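Local coordinates for protein N-acetylgalactosaminyltransferase 7 (Homo sapiens, PDB 6IWR) that belongs to the polypeptide GalNAc-transferase family of glycosyltransferases, pairing a GT-A domain with a ricin-type beta-trefoil lectin domain, at residues V152-N157 / Q222-G227. Numbering follows the deposited sequence.
Sequences VIVFHN and QARSIG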
loop_
_atom_site.group_PDB
_atom_site.type_symbol
_atom_site.label_atom_id
_atom_site.label_comp_id
_atom_site.label_asym_id
_atom_site.label_seq_id
_atom_site.Cartn_x
_atom_site.Cartn_y
_atom_site.Cartn_z
ATOM N N VAL A 152 -1.043 15.208 31.228
ATOM C CA VAL A 152 -1.994 15.752 30.272
ATOM C C VAL A 152 -2.076 14.792 29.099
ATOM O O VAL A 152 -1.051 14.315 28.603
ATOM C CB VAL A 152 -1.627 17.180 29.826
ATOM C CG1 VAL A 152 -0.769 17.888 30.888
ATOM C CG2 VAL A 152 -0.934 17.142 28.572
ATOM N N ILE A 153 -3.302 14.460 28.718
ATOM C CA ILE A 153 -3.612 13.573 27.610
ATOM C C ILE A 153 -4.458 14.392 26.648
ATOM O O ILE A 153 -5.582 14.791 26.984
ATOM C CB ILE A 153 -4.371 12.315 28.062
ATOM C CG1 ILE A 153 -3.567 11.527 29.075
ATOM C CG2 ILE A 153 -4.699 11.415 26.865
ATOM C CD1 ILE A 153 -4.400 10.537 29.778
ATOM N N VAL A 154 -3.920 14.659 25.482
ATOM C CA VAL A 154 -4.661 15.296 24.408
ATOM C C VAL A 154 -5.330 14.198 23.597
ATOM O O VAL A 154 -4.690 13.209 23.234
ATOM C CB VAL A 154 -3.722 16.154 23.540
ATOM C CG1 VAL A 154 -4.458 16.676 22.306
ATOM C CG2 VAL A 154 -3.120 17.276 24.381
ATOM N N PHE A 155 -6.623 14.330 23.343
ATOM C CA PHE A 155 -7.289 13.315 22.551
ATOM C C PHE A 155 -8.192 13.964 21.515
ATOM O O PHE A 155 -8.627 15.113 21.657
ATOM C CB PHE A 155 -8.074 12.332 23.432
ATOM C CG PHE A 155 -9.312 12.905 24.041
ATOM C CD1 PHE A 155 -10.529 12.829 23.372
ATOM C CD2 PHE A 155 -9.268 13.486 25.296
ATOM C CE1 PHE A 155 -11.683 13.338 23.930
ATOM C CE2 PHE A 155 -10.427 14.009 25.869
ATOM C CZ PHE A 155 -11.636 13.946 25.175
ATOM N N HIS A 156 -8.430 13.206 20.442
ATOM C CA HIS A 156 -9.391 13.580 19.406
ATOM C C HIS A 156 -10.076 12.298 18.955
ATOM O O HIS A 156 -9.433 11.431 18.360
ATOM C CB HIS A 156 -8.701 14.295 18.235
ATOM C CG HIS A 156 -9.596 14.542 17.055
ATOM N ND1 HIS A 156 -10.434 15.637 16.966
ATOM C CD2 HIS A 156 -9.788 13.829 15.919
ATOM C CE1 HIS A 156 -11.111 15.580 15.833
ATOM N NE2 HIS A 156 -10.734 14.495 15.179
ATOM N N ASN A 157 -11.365 12.168 19.255
ATOM C CA ASN A 157 -12.191 11.076 18.746
ATOM C C ASN A 157 -11.689 9.702 19.169
ATOM O O ASN A 157 -12.034 8.695 18.545
ATOM C CB ASN A 157 -12.316 11.148 17.225
ATOM C CG ASN A 157 -13.357 12.157 16.786
ATOM O OD1 ASN A 157 -14.080 12.733 17.617
ATOM N ND2 ASN A 157 -13.456 12.372 15.478
ATOM N N GLN A 222 -0.591 22.490 19.153
ATOM C CA GLN A 222 -1.150 23.568 19.955
ATOM C C GLN A 222 -2.048 23.033 21.066
ATOM O O GLN A 222 -2.235 23.702 22.089
ATOM C CB GLN A 222 -1.887 24.558 19.058
ATOM C CG GLN A 222 -0.956 25.285 18.060
ATOM C CD GLN A 222 0.484 25.574 18.580
ATOM O OE1 GLN A 222 0.699 26.111 19.678
ATOM N NE2 GLN A 222 1.470 25.230 17.756
ATOM N N ALA A 223 -2.602 21.830 20.903
ATOM C CA ALA A 223 -3.377 21.239 21.994
ATOM C C ALA A 223 -2.489 20.931 23.196
ATOM O O ALA A 223 -2.906 21.118 24.347
ATOM C CB ALA A 223 -4.093 19.970 21.519
ATOM N N ARG A 224 -1.263 20.448 22.950
ATOM C CA ARG A 224 -0.331 20.222 24.047
ATOM C C ARG A 224 -0.000 21.526 24.759
ATOM O O ARG A 224 0.167 21.546 25.987
ATOM C CB ARG A 224 0.940 19.539 23.539
ATOM C CG ARG A 224 0.791 18.057 23.173
ATOM C CD ARG A 224 2.161 17.403 23.101
ATOM N NE ARG A 224 2.120 16.158 22.357
ATOM C CZ ARG A 224 2.653 15.987 21.153
ATOM N NH1 ARG A 224 3.291 16.990 20.572
ATOM N NH2 ARG A 224 2.546 14.813 20.534
ATOM N N SER A 225 0.075 22.636 24.016
ATOM C CA SER A 225 0.383 23.916 24.652
ATOM C C SER A 225 -0.776 24.397 25.525
ATOM O O SER A 225 -0.560 24.893 26.641
ATOM C CB SER A 225 0.739 24.957 23.594
ATOM O OG SER A 225 2.026 24.731 23.037
ATOM N N ILE A 226 -2.009 24.272 25.031
ATOM C CA ILE A 226 -3.178 24.518 25.871
ATOM C C ILE A 226 -3.135 23.634 27.112
ATOM O O ILE A 226 -3.434 24.085 28.228
ATOM C CB ILE A 226 -4.472 24.283 25.067
ATOM C CG1 ILE A 226 -4.580 25.295 23.912
ATOM C CG2 ILE A 226 -5.684 24.281 26.009
ATOM C CD1 ILE A 226 -5.511 24.867 22.825
ATOM N N GLY A 227 -2.806 22.353 26.931
ATOM C CA GLY A 227 -2.632 21.474 28.071
ATOM C C GLY A 227 -1.720 22.076 29.118
ATOM O O GLY A 227 -2.090 22.190 30.296
#
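V154 turns its forked side chain from the strand toward the helix and sets one methyl against A223 CB and the other over the A223–R224 backbone. CG1, anti to the backbone N (chi1 173°), lies 3.4 Å from A223 CB, while CG2, beside that N, lies 3.8 Å from A223 O. Alanine suits this place: its single methyl also points at the strand and lets the helix backbone come close, V154 CA and A223 CA being 6.5 Å apart. A beta-branched valine fits the strand and offers two methyls, one for the alanine CB and one for the backbone beside it. Two residues earlier, V152 faces G227, one helical turn beyond A223; with no side chain between them, V152 CG2 lies 4.7 Å from G227 CA. R224 meets V154 CG2 with its backbone N, at 3.9 Å, and with its aliphatic CG, at 4.2 Å. The chain, extended from CG to NE, takes the guanidinium to E355, where NH1 forms a salt bridge with OE1, and comes within about 7 Å of the manganese ion. I153 and F155 pack on helix 160-173 across the sheet. Strand 149-155, hydrogen-bonded to parallel neighbours 179-186 and 236-240, is thus sandwiched between helices, as in the Rossmann-like alpha/beta core of GT-A glycosyltransferases.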